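PDB 7O79: Poly(Beta-D-mannuronate) lyase from Pseudopedobacter saltans, which probably cleaves alginate by beta-elimination, as a poly(beta-D-mannuronate) lyase of polysaccharide lyase family 6 built on a parallel beta-helix. Local coordinates for residues A[127-132]-A[154-159]; A[172-177]-A[208-213]; A[193-198]-A[218-223]. All blocks are in the same frame, centred on the assembly; numbering follows the deposited sequence.

Contact 1 (A[127-132]-A[154-159]); sequences NLMQYC and NTVQYC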
ATOM      1  N   ASN A 127      11.222 -10.255   4.788  1.00 20.80           N
ATOM      2  CA  ASN A 127      10.450 -10.341   6.018  1.00 22.47           C
ATOM      3  C   ASN A 127       8.961 -10.576   5.738  1.00 22.57           C
ATOM      4  O   ASN A 127       8.438 -10.263   4.664  1.00 21.16           O
ATOM      5  CB  ASN A 127      10.647  -9.082   6.865  1.00 19.51           C
ATOM      6  CG  ASN A 127      12.117  -8.837   7.222  1.00 22.70           C
ATOM      7  OD1 ASN A 127      12.676  -9.523   8.083  1.00 18.72           O
ATOM      8  ND2 ASN A 127      12.743  -7.858   6.563  1.00 21.04           N
ATOM      9  N   LEU A 128       8.276 -11.135   6.735  1.00 23.23           N
ATOM     10  CA  LEU A 128       6.881 -11.537   6.611  1.00 23.02           C
ATOM     11  C   LEU A 128       6.072 -11.062   7.809  1.00 22.71           C
ATOM     12  O   LEU A 128       6.490 -11.248   8.955  1.00 21.44           O
ATOM     13  CB  LEU A 128       6.771 -13.057   6.479  1.00 23.48           C
ATOM     14  CG  LEU A 128       5.361 -13.648   6.400  1.00 23.80           C
ATOM     15  CD1 LEU A 128       4.553 -13.065   5.255  1.00 24.48           C
ATOM     16  CD2 LEU A 128       5.482 -15.152   6.232  1.00 25.70           C
ATOM     17  N   MET A 129       4.937 -10.418   7.538  1.00 20.48           N
ATOM     18  CA  MET A 129       3.921 -10.097   8.540  1.00 23.02           C
ATOM     19  C   MET A 129       2.603 -10.704   8.102  1.00 20.95           C
ATOM     20  O   MET A 129       2.133 -10.404   7.004  1.00 20.46           O
ATOM     21  CB  MET A 129       3.705  -8.586   8.706  1.00 25.81           C
ATOM     22  CG  MET A 129       2.977  -8.211   9.991  1.00 25.30           C
ATOM     23  SD  MET A 129       2.971  -6.430  10.401  1.00 25.23           S
ATOM     24  CE  MET A 129       2.055  -5.726   9.015  1.00 24.30           C
ATOM     25  N   GLN A 130       1.978 -11.508   8.967  1.00 22.27           N
ATOM     26  CA  GLN A 130       0.720 -12.127   8.588  1.00 22.79           C
ATOM     27  C   GLN A 130      -0.130 -12.390   9.825  1.00 24.79           C
ATOM     28  O   GLN A 130       0.394 -12.571  10.924  1.00 25.11           O
ATOM     29  CB  GLN A 130       0.948 -13.420   7.793  1.00 23.58           C
ATOM     30  CG  GLN A 130       1.690 -14.515   8.559  1.00 27.81           C
ATOM     31  CD  GLN A 130       1.857 -15.782   7.728  1.00 30.22           C
ATOM     32  OE1 GLN A 130       1.849 -15.736   6.494  1.00 28.86           O
ATOM     33  NE2 GLN A 130       2.014 -16.920   8.404  1.00 30.45           N
ATOM     34  N   TYR A 131      -1.448 -12.389   9.631  1.00 23.11           N
ATOM     35  CA  TYR A 131      -2.424 -12.547  10.719  1.00 23.63           C
ATOM     36  C   TYR A 131      -2.186 -11.554  11.850  1.00 26.11           C
ATOM     37  O   TYR A 131      -2.211 -11.896  13.033  1.00 27.35           O
ATOM     38  CB  TYR A 131      -2.438 -13.975  11.244  1.00 28.07           C
ATOM     39  CG  TYR A 131      -2.782 -14.946  10.152  1.00 27.16           C
ATOM     40  CD1 TYR A 131      -4.095 -15.055   9.693  1.00 29.70           C
ATOM     41  CD2 TYR A 131      -1.806 -15.724   9.548  1.00 26.74           C
ATOM     42  CE1 TYR A 131      -4.433 -15.939   8.677  1.00 28.03           C
ATOM     43  CE2 TYR A 131      -2.142 -16.607   8.533  1.00 33.79           C
ATOM     44  CZ  TYR A 131      -3.458 -16.704   8.108  1.00 34.99           C
ATOM     45  OH  TYR A 131      -3.797 -17.577   7.100  1.00 41.41           O
ATOM     46  N   CYS A 132      -1.976 -10.299  11.476  1.00 23.70           N
ATOM     47  CA  CYS A 132      -1.895  -9.225  12.444  1.00 23.51           C
ATOM     48  C   CYS A 132      -3.045  -8.253  12.223  1.00 24.93           C
ATOM     49  O   CYS A 132      -3.598  -8.156  11.124  1.00 24.46           O
ATOM     50  CB  CYS A 132      -0.540  -8.519  12.363  1.00 20.95           C
ATOM     51  SG  CYS A 132       0.865  -9.565  12.867  1.00 23.30           S
ATOM     52  N   ASN A 154       9.696  -8.015   1.030  1.00 23.42           N
ATOM     53  CA  ASN A 154       8.872  -8.092   2.224  1.00 20.32           C
ATOM     54  C   ASN A 154       7.418  -8.328   1.831  1.00 21.32           C
ATOM     55  O   ASN A 154       6.969  -7.914   0.758  1.00 20.59           O
ATOM     56  CB  ASN A 154       9.028  -6.817   3.049  1.00 19.38           C
ATOM     57  CG  ASN A 154      10.467  -6.595   3.502  1.00 23.81           C
ATOM     58  OD1 ASN A 154      11.083  -7.500   4.073  1.00 22.33           O
ATOM     59  ND2 ASN A 154      11.007  -5.388   3.266  1.00 21.04           N
ATOM     60  N   THR A 155       6.694  -9.035   2.693  1.00 22.07           N
ATOM     61  CA  THR A 155       5.346  -9.501   2.387  1.00 23.72           C
ATOM     62  C   THR A 155       4.460  -9.218   3.589  1.00 23.69           C
ATOM     63  O   THR A 155       4.852  -9.496   4.726  1.00 22.45           O
ATOM     64  CB  THR A 155       5.351 -11.009   2.052  1.00 20.97           C
ATOM     65  OG1 THR A 155       6.069 -11.220   0.831  1.00 23.26           O
ATOM     66  CG2 THR A 155       3.922 -11.549   1.864  1.00 24.11           C
ATOM     67  N   VAL A 156       3.282  -8.645   3.338  1.00 21.32           N
ATOM     68  CA  VAL A 156       2.265  -8.425   4.356  1.00 18.69           C
ATOM     69  C   VAL A 156       0.991  -9.094   3.844  1.00 22.87           C
ATOM     70  O   VAL A 156       0.471  -8.706   2.791  1.00 20.12           O
ATOM     71  CB  VAL A 156       2.026  -6.923   4.610  1.00 18.01           C
ATOM     72  CG1 VAL A 156       0.814  -6.712   5.535  1.00 19.95           C
ATOM     73  CG2 VAL A 156       3.294  -6.230   5.133  1.00 19.07           C
ATOM     74  N   GLN A 157       0.503 -10.115   4.557  1.00 21.00           N
ATOM     75  CA  GLN A 157      -0.645 -10.865   4.066  1.00 23.73           C
ATOM     76  C   GLN A 157      -1.561 -11.268   5.210  1.00 24.70           C
ATOM     77  O   GLN A 157      -1.118 -11.437   6.346  1.00 22.14           O
ATOM     78  CB  GLN A 157      -0.201 -12.101   3.253  1.00 26.30           C
ATOM     79  CG  GLN A 157       0.621 -13.101   4.025  1.00 26.35           C
ATOM     80  CD  GLN A 157       1.086 -14.255   3.148  1.00 32.23           C
ATOM     81  OE1 GLN A 157       0.897 -14.237   1.938  1.00 33.46           O
ATOM     82  NE2 GLN A 157       1.710 -15.259   3.760  1.00 34.57           N
ATOM     83  N   TYR A 158      -2.853 -11.421   4.891  1.00 22.95           N
ATOM     84  CA  TYR A 158      -3.859 -11.857   5.862  1.00 24.24           C
ATOM     85  C   TYR A 158      -3.873 -10.981   7.099  1.00 23.17           C
ATOM     86  O   TYR A 158      -4.141 -11.452   8.210  1.00 21.84           O
ATOM     87  CB  TYR A 158      -3.680 -13.327   6.264  1.00 27.28           C
ATOM     88  CG  TYR A 158      -3.484 -14.273   5.107  1.00 27.78           C
ATOM     89  CD1 TYR A 158      -4.484 -14.452   4.167  1.00 34.76           C
ATOM     90  CD2 TYR A 158      -2.331 -15.032   4.989  1.00 30.60           C
ATOM     91  CE1 TYR A 158      -4.319 -15.332   3.109  1.00 38.76           C
ATOM     92  CE2 TYR A 158      -2.158 -15.918   3.939  1.00 28.96           C
ATOM     93  CZ  TYR A 158      -3.150 -16.061   3.006  1.00 35.48           C
ATOM     94  OH  TYR A 158      -2.985 -16.945   1.961  1.00 45.03           O
ATOM     95  N   CYS A 159      -3.609  -9.693   6.920  1.00 22.30           N
ATOM     96  CA  CYS A 159      -3.746  -8.759   8.017  1.00 19.93           C
ATOM     97  C   CYS A 159      -5.064  -7.997   7.912  1.00 22.62           C
ATOM     98  O   CYS A 159      -5.770  -8.029   6.901  1.00 22.65           O
ATOM     99  CB  CYS A 159      -2.550  -7.800   8.059  1.00 23.38           C
ATOM    100  SG  CYS A 159      -1.016  -8.634   8.552  1.00 22.75           S
TER
HETATM  101  O   HOH W   1       8.573 -12.139   2.071  1.00 28.30           O

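Contact 2 (A[172-177]-A[208-213]); sequences REIFRI and MEIISL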
ATOM      1  N   ARG A 172      -0.493   9.926   5.924  1.00 23.01           N
ATOM      2  CA  ARG A 172      -1.239   8.962   6.731  1.00 24.04           C
ATOM      3  C   ARG A 172      -1.792   7.837   5.855  1.00 23.21           C
ATOM      4  O   ARG A 172      -2.949   7.429   5.985  1.00 26.62           O
ATOM      5  CB  ARG A 172      -2.347   9.658   7.524  1.00 24.84           C
ATOM      6  CG  ARG A 172      -1.799  10.669   8.542  1.00 23.26           C
ATOM      7  CD  ARG A 172      -2.907  11.143   9.489  1.00 26.63           C
ATOM      8  NE  ARG A 172      -3.439   9.999  10.216  1.00 24.60           N
ATOM      9  CZ  ARG A 172      -4.723   9.676  10.263  1.00 26.66           C
ATOM     10  NH1 ARG A 172      -5.616  10.427   9.622  1.00 26.56           N
ATOM     11  NH2 ARG A 172      -5.111   8.588  10.932  1.00 26.07           N
ATOM     12  N   GLU A 173      -0.971   7.356   4.919  1.00 22.77           N
ATOM     13  CA  GLU A 173      -1.302   6.181   4.129  1.00 22.06           C
ATOM     14  C   GLU A 173      -1.401   4.958   5.030  1.00 23.29           C
ATOM     15  O   GLU A 173      -0.892   4.940   6.157  1.00 22.92           O
ATOM     16  CB  GLU A 173      -0.231   5.931   3.056  1.00 22.76           C
ATOM     17  CG  GLU A 173       0.015   7.106   2.110  1.00 23.09           C
ATOM     18  CD  GLU A 173       1.069   8.081   2.607  1.00 25.25           C
ATOM     19  OE1 GLU A 173       1.606   8.837   1.770  1.00 22.96           O
ATOM     20  OE2 GLU A 173       1.361   8.093   3.829  1.00 24.70           O
ATOM     21  N   ILE A 174      -2.058   3.913   4.528  1.00 21.95           N
ATOM     22  CA  ILE A 174      -1.967   2.645   5.253  1.00 20.04           C
ATOM     23  C   ILE A 174      -0.657   1.938   4.915  1.00 22.35           C
ATOM     24  O   ILE A 174       0.012   1.386   5.802  1.00 22.32           O
ATOM     25  CB  ILE A 174      -3.191   1.758   4.973  1.00 20.29           C
ATOM     26  CG1 ILE A 174      -4.492   2.528   5.258  1.00 20.95           C
ATOM     27  CG2 ILE A 174      -3.133   0.504   5.852  1.00 19.06           C
ATOM     28  CD1 ILE A 174      -4.496   3.306   6.601  1.00 18.57           C
ATOM     29  N   PHE A 175      -0.256   1.973   3.639  1.00 18.38           N
ATOM     30  CA  PHE A 175       1.006   1.428   3.147  1.00 19.07           C
ATOM     31  C   PHE A 175       1.704   2.493   2.310  1.00 19.64           C
ATOM     32  O   PHE A 175       1.079   3.076   1.419  1.00 21.04           O
ATOM     33  CB  PHE A 175       0.778   0.189   2.260  1.00 19.74           C
ATOM     34  CG  PHE A 175       0.416  -1.079   3.005  1.00 17.44           C
ATOM     35  CD1 PHE A 175      -0.901  -1.351   3.351  1.00 21.24           C
ATOM     36  CD2 PHE A 175       1.390  -2.034   3.280  1.00 22.25           C
ATOM     37  CE1 PHE A 175      -1.241  -2.546   4.015  1.00 21.39           C
ATOM     38  CE2 PHE A 175       1.064  -3.243   3.928  1.00 19.46           C
ATOM     39  CZ  PHE A 175      -0.255  -3.494   4.286  1.00 17.76           C
ATOM     40  N   ARG A 176       2.991   2.734   2.567  1.00 22.86           N
ATOM     41  CA  ARG A 176       3.822   3.549   1.685  1.00 21.52           C
ATOM     42  C   ARG A 176       5.100   2.770   1.371  1.00 21.65           C
ATOM     43  O   ARG A 176       5.886   2.480   2.275  1.00 24.51           O
ATOM     44  CB  ARG A 176       4.135   4.919   2.310  1.00 21.48           C
ATOM     45  CG  ARG A 176       5.011   5.808   1.418  1.00 20.27           C
ATOM     46  CD  ARG A 176       5.302   7.210   2.014  1.00 24.16           C
ATOM     47  NE  ARG A 176       6.151   7.151   3.201  1.00 27.25           N
ATOM     48  CZ  ARG A 176       6.194   8.093   4.139  1.00 30.34           C
ATOM     49  NH1 ARG A 176       5.463   9.197   4.015  1.00 27.06           N
ATOM     50  NH2 ARG A 176       6.997   7.945   5.184  1.00 29.34           N
ATOM     51  N   ILE A 177       5.297   2.418   0.094  1.00 20.23           N
ATOM     52  CA  ILE A 177       6.363   1.503  -0.325  1.00 21.03           C
ATOM     53  C   ILE A 177       7.426   2.280  -1.092  1.00 22.30           C
ATOM     54  O   ILE A 177       7.319   2.489  -2.306  1.00 21.24           O
ATOM     55  CB  ILE A 177       5.840   0.332  -1.168  1.00 19.82           C
ATOM     56  CG1 ILE A 177       4.553  -0.242  -0.565  1.00 21.35           C
ATOM     57  CG2 ILE A 177       6.955  -0.718  -1.359  1.00 19.49           C
ATOM     58  CD1 ILE A 177       4.753  -0.784   0.847  1.00 19.05           C
ATOM     59  N   MET A 208      -6.705   9.611   0.865  1.00 21.52           N
ATOM     60  CA  MET A 208      -6.178   9.921  -0.455  1.00 20.66           C
ATOM     61  C   MET A 208      -5.574   8.666  -1.057  1.00 23.15           C
ATOM     62  O   MET A 208      -6.156   8.063  -1.957  1.00 20.94           O
ATOM     63  CB  MET A 208      -5.140  11.044  -0.382  1.00 19.00           C
ATOM     64  CG  MET A 208      -5.625  12.207   0.459  1.00 23.05           C
ATOM     65  SD  MET A 208      -4.486  13.585   0.581  1.00 25.26           S
ATOM     66  CE  MET A 208      -5.452  14.623   1.702  1.00 23.47           C
ATOM     67  N   GLU A 209      -4.411   8.262  -0.560  1.00 20.87           N
ATOM     68  CA  GLU A 209      -3.749   7.049  -1.015  1.00 23.40           C
ATOM     69  C   GLU A 209      -3.807   6.050   0.131  1.00 22.08           C
ATOM     70  O   GLU A 209      -3.089   6.192   1.117  1.00 21.17           O
ATOM     71  CB  GLU A 209      -2.324   7.348  -1.460  1.00 21.26           C
ATOM     72  CG  GLU A 209      -2.283   8.425  -2.520  1.00 23.42           C
ATOM     73  CD  GLU A 209      -0.902   8.613  -3.134  1.00 28.94           C
ATOM     74  OE1 GLU A 209      -0.634   9.711  -3.680  1.00 31.15           O
ATOM     75  OE2 GLU A 209      -0.083   7.668  -3.072  1.00 29.16           O
ATOM     76  N   ILE A 210      -4.718   5.074   0.017  1.00 21.65           N
ATOM     77  CA  ILE A 210      -4.765   3.973   0.977  1.00 21.06           C
ATOM     78  C   ILE A 210      -3.457   3.203   0.927  1.00 20.79           C
ATOM     79  O   ILE A 210      -2.795   2.972   1.950  1.00 18.36           O
ATOM     80  CB  ILE A 210      -5.952   3.040   0.662  1.00 22.79           C
ATOM     81  CG1 ILE A 210      -7.286   3.784   0.720  1.00 24.00           C
ATOM     82  CG2 ILE A 210      -5.953   1.848   1.648  1.00 22.84           C
ATOM     83  CD1 ILE A 210      -8.467   2.967   0.155  1.00 20.95           C
ATOM     84  N   ILE A 211      -3.095   2.766  -0.275  1.00 21.12           N
ATOM     85  CA  ILE A 211      -1.812   2.151  -0.592  1.00 20.91           C
ATOM     86  C   ILE A 211      -1.087   3.118  -1.517  1.00 21.58           C
ATOM     87  O   ILE A 211      -1.686   3.649  -2.460  1.00 23.34           O
ATOM     88  CB  ILE A 211      -2.005   0.769  -1.246  1.00 20.03           C
ATOM     89  CG1 ILE A 211      -2.495  -0.238  -0.202  1.00 20.17           C
ATOM     90  CG2 ILE A 211      -0.706   0.280  -1.909  1.00 20.77           C
ATOM     91  CD1 ILE A 211      -3.093  -1.527  -0.783  1.00 22.42           C
ATOM     92  N   SER A 212       0.173   3.395  -1.218  1.00 21.96           N
ATOM     93  CA  SER A 212       0.975   4.306  -2.025  1.00 19.82           C
ATOM     94  C   SER A 212       2.235   3.564  -2.444  1.00 20.89           C
ATOM     95  O   SER A 212       3.156   3.385  -1.640  1.00 23.94           O
ATOM     96  CB  SER A 212       1.290   5.588  -1.259  1.00 22.21           C
ATOM     97  OG  SER A 212       2.036   6.494  -2.052  1.00 21.28           O
ATOM     98  N   LEU A 213       2.275   3.137  -3.705  1.00 20.36           N
ATOM     99  CA  LEU A 213       3.474   2.552  -4.289  1.00 19.95           C
ATOM    100  C   LEU A 213       4.372   3.664  -4.825  1.00 19.49           C
ATOM    101  O   LEU A 213       3.951   4.460  -5.665  1.00 21.16           O
ATOM    102  CB  LEU A 213       3.121   1.564  -5.398  1.00 17.98           C
ATOM    103  CG  LEU A 213       2.058   0.513  -5.041  1.00 20.05           C
ATOM    104  CD1 LEU A 213       1.854  -0.464  -6.195  1.00 20.04           C
ATOM    105  CD2 LEU A 213       2.485  -0.231  -3.778  1.00 18.65           C
TER
HETATM  106  O   HOH W   2       3.245   8.324  -0.172  1.00 28.01           O

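Contact 3 (A[193-198]-A[218-223]); sequences FTIKNN and NKVIGN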
ATOM      1  N   PHE A 193       7.733  -5.581  -2.982  1.00 18.85           N
ATOM      2  CA  PHE A 193       6.898  -5.650  -1.785  1.00 20.26           C
ATOM      3  C   PHE A 193       5.559  -6.282  -2.144  1.00 19.79           C
ATOM      4  O   PHE A 193       4.978  -5.977  -3.187  1.00 18.63           O
ATOM      5  CB  PHE A 193       6.688  -4.250  -1.202  1.00 21.90           C
ATOM      6  CG  PHE A 193       6.228  -4.225   0.234  1.00 19.20           C
ATOM      7  CD1 PHE A 193       4.894  -4.465   0.569  1.00 21.93           C
ATOM      8  CD2 PHE A 193       7.127  -3.929   1.253  1.00 22.21           C
ATOM      9  CE1 PHE A 193       4.472  -4.421   1.904  1.00 21.39           C
ATOM     10  CE2 PHE A 193       6.720  -3.907   2.580  1.00 20.05           C
ATOM     11  CZ  PHE A 193       5.397  -4.145   2.912  1.00 18.35           C
ATOM     12  N   THR A 194       5.075  -7.166  -1.288  1.00 19.82           N
ATOM     13  CA  THR A 194       3.820  -7.865  -1.545  1.00 19.25           C
ATOM     14  C   THR A 194       2.796  -7.450  -0.499  1.00 18.95           C
ATOM     15  O   THR A 194       3.027  -7.624   0.706  1.00 20.18           O
ATOM     16  CB  THR A 194       4.020  -9.379  -1.532  1.00 21.32           C
ATOM     17  OG1 THR A 194       4.790  -9.760  -2.675  1.00 22.07           O
ATOM     18  CG2 THR A 194       2.658 -10.103  -1.561  1.00 19.44           C
ATOM     19  N   ILE A 195       1.672  -6.906  -0.963  1.00 19.53           N
ATOM     20  CA  ILE A 195       0.513  -6.608  -0.130  1.00 19.40           C
ATOM     21  C   ILE A 195      -0.585  -7.551  -0.604  1.00 18.64           C
ATOM     22  O   ILE A 195      -1.175  -7.328  -1.667  1.00 19.80           O
ATOM     23  CB  ILE A 195       0.069  -5.146  -0.271  1.00 22.13           C
ATOM     24  CG1 ILE A 195       1.193  -4.167   0.124  1.00 17.87           C
ATOM     25  CG2 ILE A 195      -1.214  -4.910   0.531  1.00 19.88           C
ATOM     26  CD1 ILE A 195       0.810  -2.677  -0.165  1.00 16.91           C
ATOM     27  N   LYS A 196      -0.874  -8.607   0.158  1.00 20.05           N
ATOM     28  CA  LYS A 196      -1.667  -9.704  -0.387  1.00 20.92           C
ATOM     29  C   LYS A 196      -2.709 -10.187   0.611  1.00 22.67           C
ATOM     30  O   LYS A 196      -2.412 -10.353   1.793  1.00 21.02           O
ATOM     31  CB  LYS A 196      -0.760 -10.868  -0.804  1.00 23.02           C
ATOM     32  CG  LYS A 196      -1.487 -12.124  -1.348  1.00 21.67           C
ATOM     33  CD  LYS A 196      -0.450 -13.238  -1.598  1.00 25.61           C
ATOM     34  CE  LYS A 196      -1.062 -14.647  -1.564  1.00 32.29           C
ATOM     35  NZ  LYS A 196      -1.015 -15.210  -0.162  1.00 34.94           N
ATOM     36  N   ASN A 197      -3.938 -10.390   0.121  1.00 24.22           N
ATOM     37  CA  ASN A 197      -5.023 -10.990   0.902  1.00 24.46           C
ATOM     38  C   ASN A 197      -5.189 -10.300   2.247  1.00 24.09           C
ATOM     39  O   ASN A 197      -5.346 -10.949   3.280  1.00 23.80           O
ATOM     40  CB  ASN A 197      -4.819 -12.503   1.112  1.00 24.81           C
ATOM     41  CG  ASN A 197      -4.794 -13.284  -0.178  1.00 25.83           C
ATOM     42  OD1 ASN A 197      -5.450 -12.922  -1.148  1.00 29.42           O
ATOM     43  ND2 ASN A 197      -4.069 -14.392  -0.184  1.00 25.50           N
ATOM     44  N   ASN A 198      -5.177  -8.964   2.240  1.00 22.20           N
ATOM     45  CA  ASN A 198      -5.496  -8.212   3.446  1.00 20.54           C
ATOM     46  C   ASN A 198      -6.908  -7.635   3.350  1.00 22.93           C
ATOM     47  O   ASN A 198      -7.450  -7.436   2.257  1.00 23.97           O
ATOM     48  CB  ASN A 198      -4.496  -7.075   3.675  1.00 20.17           C
ATOM     49  CG  ASN A 198      -3.077  -7.566   3.771  1.00 22.17           C
ATOM     50  OD1 ASN A 198      -2.687  -8.183   4.762  1.00 22.50           O
ATOM     51  ND2 ASN A 198      -2.309  -7.355   2.703  1.00 20.54           N
ATOM     52  N   ASN A 218       6.140  -4.232  -7.269  1.00 19.18           N
ATOM     53  CA  ASN A 218       5.345  -4.568  -6.117  1.00 20.90           C
ATOM     54  C   ASN A 218       4.092  -5.324  -6.529  1.00 19.48           C
ATOM     55  O   ASN A 218       3.659  -5.211  -7.633  1.00 20.49           O
ATOM     56  CB  ASN A 218       4.997  -3.310  -5.356  1.00 18.68           C
ATOM     57  CG  ASN A 218       6.230  -2.592  -4.853  1.00 17.93           C
ATOM     58  OD1 ASN A 218       6.951  -3.102  -4.069  1.00 19.21           O
ATOM     59  ND2 ASN A 218       6.467  -1.453  -5.358  1.00 18.23           N
ATOM     60  N   LYS A 219       3.562  -6.119  -5.621  1.00 22.04           N
ATOM     61  CA  LYS A 219       2.352  -6.883  -5.843  1.00 22.91           C
ATOM     62  C   LYS A 219       1.233  -6.554  -4.857  1.00 21.02           C
ATOM     63  O   LYS A 219       1.347  -6.830  -3.698  1.00 20.69           O
ATOM     64  CB  LYS A 219       2.643  -8.365  -5.744  1.00 21.66           C
ATOM     65  CG  LYS A 219       3.886  -8.808  -6.454  1.00 27.14           C
ATOM     66  CD  LYS A 219       3.658  -8.665  -7.924  1.00 31.66           C
ATOM     67  CE  LYS A 219       4.333  -9.727  -8.749  1.00 33.36           C
ATOM     68  NZ  LYS A 219       5.428  -9.096  -9.491  1.00 40.37           N
ATOM     69  N   VAL A 220       0.132  -6.036  -5.370  1.00 19.15           N
ATOM     70  CA  VAL A 220      -1.049  -5.696  -4.599  1.00 17.57           C
ATOM     71  C   VAL A 220      -2.100  -6.679  -5.120  1.00 22.15           C
ATOM     72  O   VAL A 220      -2.689  -6.457  -6.130  1.00 20.54           O
ATOM     73  CB  VAL A 220      -1.437  -4.233  -4.774  1.00 19.20           C
ATOM     74  CG1 VAL A 220      -2.596  -3.905  -3.894  1.00 18.91           C
ATOM     75  CG2 VAL A 220      -0.279  -3.350  -4.396  1.00 20.34           C
ATOM     76  N   ILE A 221      -2.290  -7.767  -4.378  1.00 20.91           N
ATOM     77  CA  ILE A 221      -3.022  -8.950  -4.845  1.00 21.91           C
ATOM     78  C   ILE A 221      -4.090  -9.338  -3.833  1.00 22.78           C
ATOM     79  O   ILE A 221      -3.790  -9.499  -2.647  1.00 20.49           O
ATOM     80  CB  ILE A 221      -2.096 -10.165  -5.051  1.00 21.47           C
ATOM     81  CG1 ILE A 221      -0.833  -9.823  -5.828  1.00 29.34           C
ATOM     82  CG2 ILE A 221      -2.850 -11.291  -5.758  1.00 26.17           C
ATOM     83  CD1 ILE A 221      -1.128  -9.187  -7.146  1.00 25.86           C
ATOM     84  N   GLY A 222      -5.326  -9.511  -4.302  1.00 23.07           N
ATOM     85  CA  GLY A 222      -6.336 -10.206  -3.513  1.00 23.12           C
ATOM     86  C   GLY A 222      -6.716  -9.550  -2.204  1.00 22.08           C
ATOM     87  O   GLY A 222      -7.116 -10.246  -1.270  1.00 24.59           O
ATOM     88  N   ASN A 223      -6.622  -8.231  -2.115  1.00 23.13           N
ATOM     89  CA  ASN A 223      -7.046  -7.485  -0.939  1.00 22.87           C
ATOM     90  C   ASN A 223      -8.516  -7.084  -1.059  1.00 22.26           C
ATOM     91  O   ASN A 223      -9.038  -6.876  -2.158  1.00 21.77           O
ATOM     92  CB  ASN A 223      -6.198  -6.229  -0.780  1.00 18.73           C
ATOM     93  CG  ASN A 223      -4.725  -6.546  -0.601  1.00 23.12           C
ATOM     94  OD1 ASN A 223      -4.283  -6.930   0.489  1.00 19.59           O
ATOM     95  ND2 ASN A 223      -3.964  -6.430  -1.685  1.00 20.11           N
TER

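Contact 1 (A[127-132]-A[154-159])
Tyr-158 lies beside Tyr-131, and both side chains point the same way. The two rings are nearly parallel, with planes 16° apart, but they are slid so far that they barely overlap. What sits over the face of the Tyr-131 ring is CB of Tyr-158, 3.8 Å from the ring centroid, a CH-pi contact. In return, Tyr-131 OH lies above the rim of the Tyr-158 ring, 3.6 Å from its CD2. One residue on, Cys-132 N donates to Cys-159 SG at 3.5 Å. Met-129 turns to the buried face of the sheet. Its chain bends at the sulfur (chi3 63°), and CE rests 3.8 Å from Val-156 CG1. On the other face Gln-157 NE2 gives a 2.8 Å hydrogen bond to Gln-130 OE1, with the two amides nearly coplanar. At the start of the strands, Asn-154 OD1 accepts from both Asn-127 N (2.8 Å) and Asn-127 ND2 (3.0 Å). Like residues thus line up on successive turns of the parallel beta-helix, as an asparagine ladder, a glutamine pair, a tyrosine pair and a cysteine pair. The chemistry implies that buried amides are satisfied turn by turn: Asn-127 OD1 in turn accepts from Cys-98 N of the preceding turn.

Contact 2 (A[172-177]-A[208-213])
Phe-175 and Ile-211 stand side by side in neighbouring turns of a right-handed parallel beta-helix and point into its core. CG1 of Ile-211 comes 4.1 Å from Phe-175 CD1, and Ile-195 and Phe-200 of strand 194-201 also pack on the Phe-175 ring. The next inward pair is Ile-177 with Leu-213, where CG1 meets CD2 at 3.8 Å. Before the strand, Ile-174 CG1 touches Ile-210 CG2. Here the chain turns a corner at 210 and 211, and Ile-210 O accepts from two successive amides, Ile-174 N at 2.8 Å and Phe-175 N at 3.2 Å. Regular parallel bonding follows, from Ser-212 N to Phe-175 O and from Ile-177 N to Ser-212 O. Arg-176 and Ser-212 occupy the other face. Arg-176 NH2 bonds to Tyr-118 OH, outside this contact. CG of Glu-173 lies 3.4 Å from Glu-209 O. The two carboxylates stay apart, with Glu-173 OE1 5.3 Å from Glu-209 OE2. Ser-212 OG donates to Glu-209 OE2 at 2.6 Å. A water donates both to Ser-212 OG and, at 2.6 Å, to Glu-173 OE1.

Contact 3 (A[193-198]-A[218-223])
Asn-223 reaches across to Asn-198 and Ile-195 with its whole side chain. CB lies 3.5 Å from Asn-198 O. CG is anti to the carbonyl carbon (chi1 -61°). The amide beyond it lies beside that of Asn-198, with the planes 12° apart. At the tip the two branches do different work. OD1 accepts two hydrogen bonds, one from Asn-198 N at 2.8 Å and one from Asn-198 ND2 at 3.0 Å. The ND2 donor lies in the carbonyl plane, while the backbone donor is tilted from it. OD1 also lies 3.7 Å from Ile-195 CG2. Asn-223 ND2 gives a nearly straight bond (172°) to Ile-195 O at 2.9 Å, approaching from above that carbonyl plane. Ile-195 O takes a second bond from Ile-221 N, so two donors hold it.

The asparagine therefore ties the bend after one strand to the strand of the preceding turn. This is the asparagine ladder known from parallel beta-helices. At the other end Asn-218 OD1 accepts from Phe-193 N at 2.8 Å, in the carbonyl plane and on a lone pair. Between them strands 194-196 and 219-221 pair in parallel. Asn-197 and Gly-222 both have positive phi at the bend after each strand. Ile-195 and Val-220 face the core, while Thr-194 and Lys-219 lie on the outer face. Lys-196 NZ makes a hydrogen bond to Gln-157 OE1.

Strand 155-162 flanks the pair beside 194-201, and strand 241-248 flanks it beside 219-226. The core side chains of strands 175-177 and 209-214 close over its inner face.

How the contacts relate
The three contacts are rungs of one beta-helix. Contacts 1 and 3 lie in the same row of parallel strands, their centres about 10 Å apart. Strands 155-162 and 194-201 are neighbours, joined by a probable hydrogen bond from Val-156 N to Thr-194 O (2.8 Å). Asn-198 OD1 accepts a probable hydrogen bond from Cys-159 N (2.8 Å), so the asparagine row of contact 3 meets the cysteine pair of contact 1. Contact 2 belongs to another wall. It meets contact 3 through the core, where Phe-175 CD2 is 3.6 Å from Ile-195 CD1. Its centre is about 16 Å from that of contact 1, yet Phe-175 CZ touches Val-156 CG1 at 3.6 Å.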